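Local coordinates for transcriptional activator, putative (Pyrococcus furiosus, PDB 1RTW), which is of unknown function but belongs to the all-helical TenA/THI-4/PqqC family and may be a transcriptional activator, at residues Leu56-Pro62 with Ala113-Phe118. Numbering follows the deposited sequence.
Sequences LLMAKAP and ASLGSF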
loop_
_atom_site.group_PDB
_atom_site.type_symbol
_atom_site.label_atom_id
_atom_site.label_comp_id
_atom_site.label_asym_id
_atom_site.label_seq_id
_atom_site.Cartn_x
_atom_site.Cartn_y
_atom_site.Cartn_z
ATOM N N LEU B 56 -1.556 -1.899 -9.146
ATOM C CA LEU B 56 -0.897 -1.120 -8.119
ATOM C C LEU B 56 -0.296 0.135 -8.743
ATOM O O LEU B 56 -0.384 1.218 -8.165
ATOM C CB LEU B 56 0.172 -1.957 -7.454
ATOM C CG LEU B 56 -0.439 -2.935 -6.459
ATOM C CD1 LEU B 56 0.632 -3.855 -5.933
ATOM C CD2 LEU B 56 -1.080 -2.172 -5.323
ATOM N N LEU B 57 0.272 -0.007 -9.942
ATOM C CA LEU B 57 0.856 1.118 -10.651
ATOM C C LEU B 57 -0.250 2.092 -11.049
ATOM O O LEU B 57 -0.105 3.302 -10.890
ATOM C CB LEU B 57 1.597 0.648 -11.904
ATOM C CG LEU B 57 2.914 -0.086 -11.696
ATOM C CD1 LEU B 57 3.481 -0.526 -13.041
ATOM C CD2 LEU B 57 3.900 0.814 -10.967
HETATM N N MSE B 58 -1.377 1.548 -11.511
HETATM C CA MSE B 58 -2.513 2.370 -11.925
HETATM C C MSE B 58 -2.958 3.331 -10.824
HETATM O O MSE B 58 -3.169 4.519 -11.067
HETATM C CB MSE B 58 -3.698 1.498 -12.370
HETATM C CG MSE B 58 -4.955 2.297 -12.670
HETATM SE SE MSE B 58 -6.337 1.279 -13.611
HETATM C CE MSE B 58 -7.389 2.771 -14.257
ATOM N N ALA B 59 -3.066 2.813 -9.610
ATOM C CA ALA B 59 -3.488 3.610 -8.472
ATOM C C ALA B 59 -2.585 4.815 -8.182
ATOM O O ALA B 59 -3.047 5.822 -7.651
ATOM C CB ALA B 59 -3.578 2.727 -7.256
ATOM N N LYS B 60 -1.305 4.689 -8.525
ATOM C CA LYS B 60 -0.296 5.718 -8.308
ATOM C C LYS B 60 -0.023 6.540 -9.559
ATOM O O LYS B 60 0.776 7.471 -9.510
ATOM C CB LYS B 60 1.037 5.066 -7.943
ATOM C CG LYS B 60 1.258 4.686 -6.517
ATOM C CD LYS B 60 2.719 4.241 -6.361
ATOM C CE LYS B 60 3.037 3.783 -4.950
ATOM N NZ LYS B 60 4.404 3.188 -4.884
ATOM N N ALA B 61 -0.634 6.174 -10.682
ATOM C CA ALA B 61 -0.375 6.871 -11.943
ATOM C C ALA B 61 -1.008 8.244 -12.119
ATOM O O ALA B 61 -2.049 8.546 -11.533
ATOM C CB ALA B 61 -0.755 5.975 -13.134
ATOM N N PRO B 62 -0.385 9.095 -12.955
ATOM C CA PRO B 62 -0.878 10.450 -13.242
ATOM C C PRO B 62 -2.222 10.362 -13.979
ATOM O O PRO B 62 -2.475 9.395 -14.695
ATOM C CB PRO B 62 0.206 11.019 -14.157
ATOM C CG PRO B 62 1.453 10.256 -13.739
ATOM C CD PRO B 62 0.917 8.860 -13.601
ATOM N N ALA B 113 6.032 -2.146 -6.810
ATOM C CA ALA B 113 4.813 -1.407 -7.088
ATOM C C ALA B 113 4.241 -0.759 -5.829
ATOM O O ALA B 113 3.685 0.328 -5.890
ATOM C CB ALA B 113 3.783 -2.320 -7.739
ATOM N N SER B 114 4.404 -1.418 -4.689
ATOM C CA SER B 114 3.892 -0.908 -3.421
ATOM C C SER B 114 4.751 0.136 -2.711
ATOM O O SER B 114 4.226 1.111 -2.176
ATOM C CB SER B 114 3.667 -2.061 -2.442
ATOM O OG SER B 114 2.642 -2.925 -2.894
ATOM N N LEU B 115 6.056 -0.099 -2.670
ATOM C CA LEU B 115 6.977 0.769 -1.952
ATOM C C LEU B 115 7.925 1.589 -2.815
ATOM O O LEU B 115 8.591 2.497 -2.321
ATOM C CB LEU B 115 7.787 -0.078 -0.958
ATOM C CG LEU B 115 6.960 -1.068 -0.116
ATOM C CD1 LEU B 115 7.878 -1.913 0.762
ATOM C CD2 LEU B 115 5.936 -0.343 0.747
ATOM N N GLY B 116 8.011 1.264 -4.096
ATOM C CA GLY B 116 8.907 2.012 -4.957
ATOM C C GLY B 116 8.261 3.248 -5.527
ATOM O O GLY B 116 7.100 3.526 -5.257
ATOM N N SER B 117 9.037 4.018 -6.281
ATOM C CA SER B 117 8.536 5.224 -6.938
ATOM C C SER B 117 7.746 4.763 -8.174
ATOM O O SER B 117 7.913 3.629 -8.625
ATOM C CB SER B 117 9.715 6.072 -7.398
ATOM O OG SER B 117 10.454 5.375 -8.389
ATOM N N PHE B 118 6.922 5.643 -8.739
ATOM C CA PHE B 118 6.146 5.275 -9.921
ATOM C C PHE B 118 7.087 4.913 -11.075
ATOM O O PHE B 118 6.853 3.937 -11.798
ATOM C CB PHE B 118 5.207 6.411 -10.342
ATOM C CG PHE B 118 4.332 6.068 -11.516
ATOM C CD1 PHE B 118 3.379 5.064 -11.415
ATOM C CD2 PHE B 118 4.462 6.740 -12.727
ATOM C CE1 PHE B 118 2.578 4.734 -12.485
ATOM C CE2 PHE B 118 3.658 6.416 -13.810
ATOM C CZ PHE B 118 2.717 5.411 -13.688
HETATM O O HOH W 1 0.800 1.051 -5.454
#
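Lys60, near the C-terminal end of helix 33-60, reaches across to the end of helix 100-115 and places its ammonium group among backbone carbonyls. The shortest of its bonds runs from NZ to Gly116 O at 2.7 Å, with the donor tilted only 15° from the carbonyl plane. A second, from NZ to Ala113 O at 3.1 Å, comes from above that carbonyl's plane, and a weak third goes to Ser114 O. Lysine suits the spot because its chain, extended beyond CG, is long enough to span the gap, and its positive charge probably meets the partial negative charge at a helix C-terminus favourably. Gly116 is where the chain leaves helical geometry, turning its carbonyl toward the ammonium. A water donates hydrogen bonds to both Leu56 O and Ala113 O, so the latter carbonyl accepts from water and lysine alike.

Two long helices of the TenA-type helical bundle are thus joined near their C-terminal ends, just before Ser117 caps helix 118-142. Close by, Lys60 also packs on Lys60 of a third subunit, which places the contact near an interface of the four-chain assembly.

The remaining contacts gather round the Phe118 ring. Its CG lies anti to the backbone N (chi1 -177°), which swings the ring back to the chain where it leaves helix 33-60. Ala61 CA makes a CH-pi contact over one face, 4.1 Å from the centroid; the small alanine methyl, its CB 3.6 Å from CZ, leaves room for that face. Leu57 O, which also accepts a hydrogen bond from Lys60 N, meets the weakly positive C-H rim near the ring plane, 3.4 Å from CE1. Pro62 offers apolar surface at CD, which approaches CE2 obliquely at 3.7 Å. Farther back, Leu56 CB meets Ala113 CB at 3.6 Å, the small methyl permitting close approach of the helices.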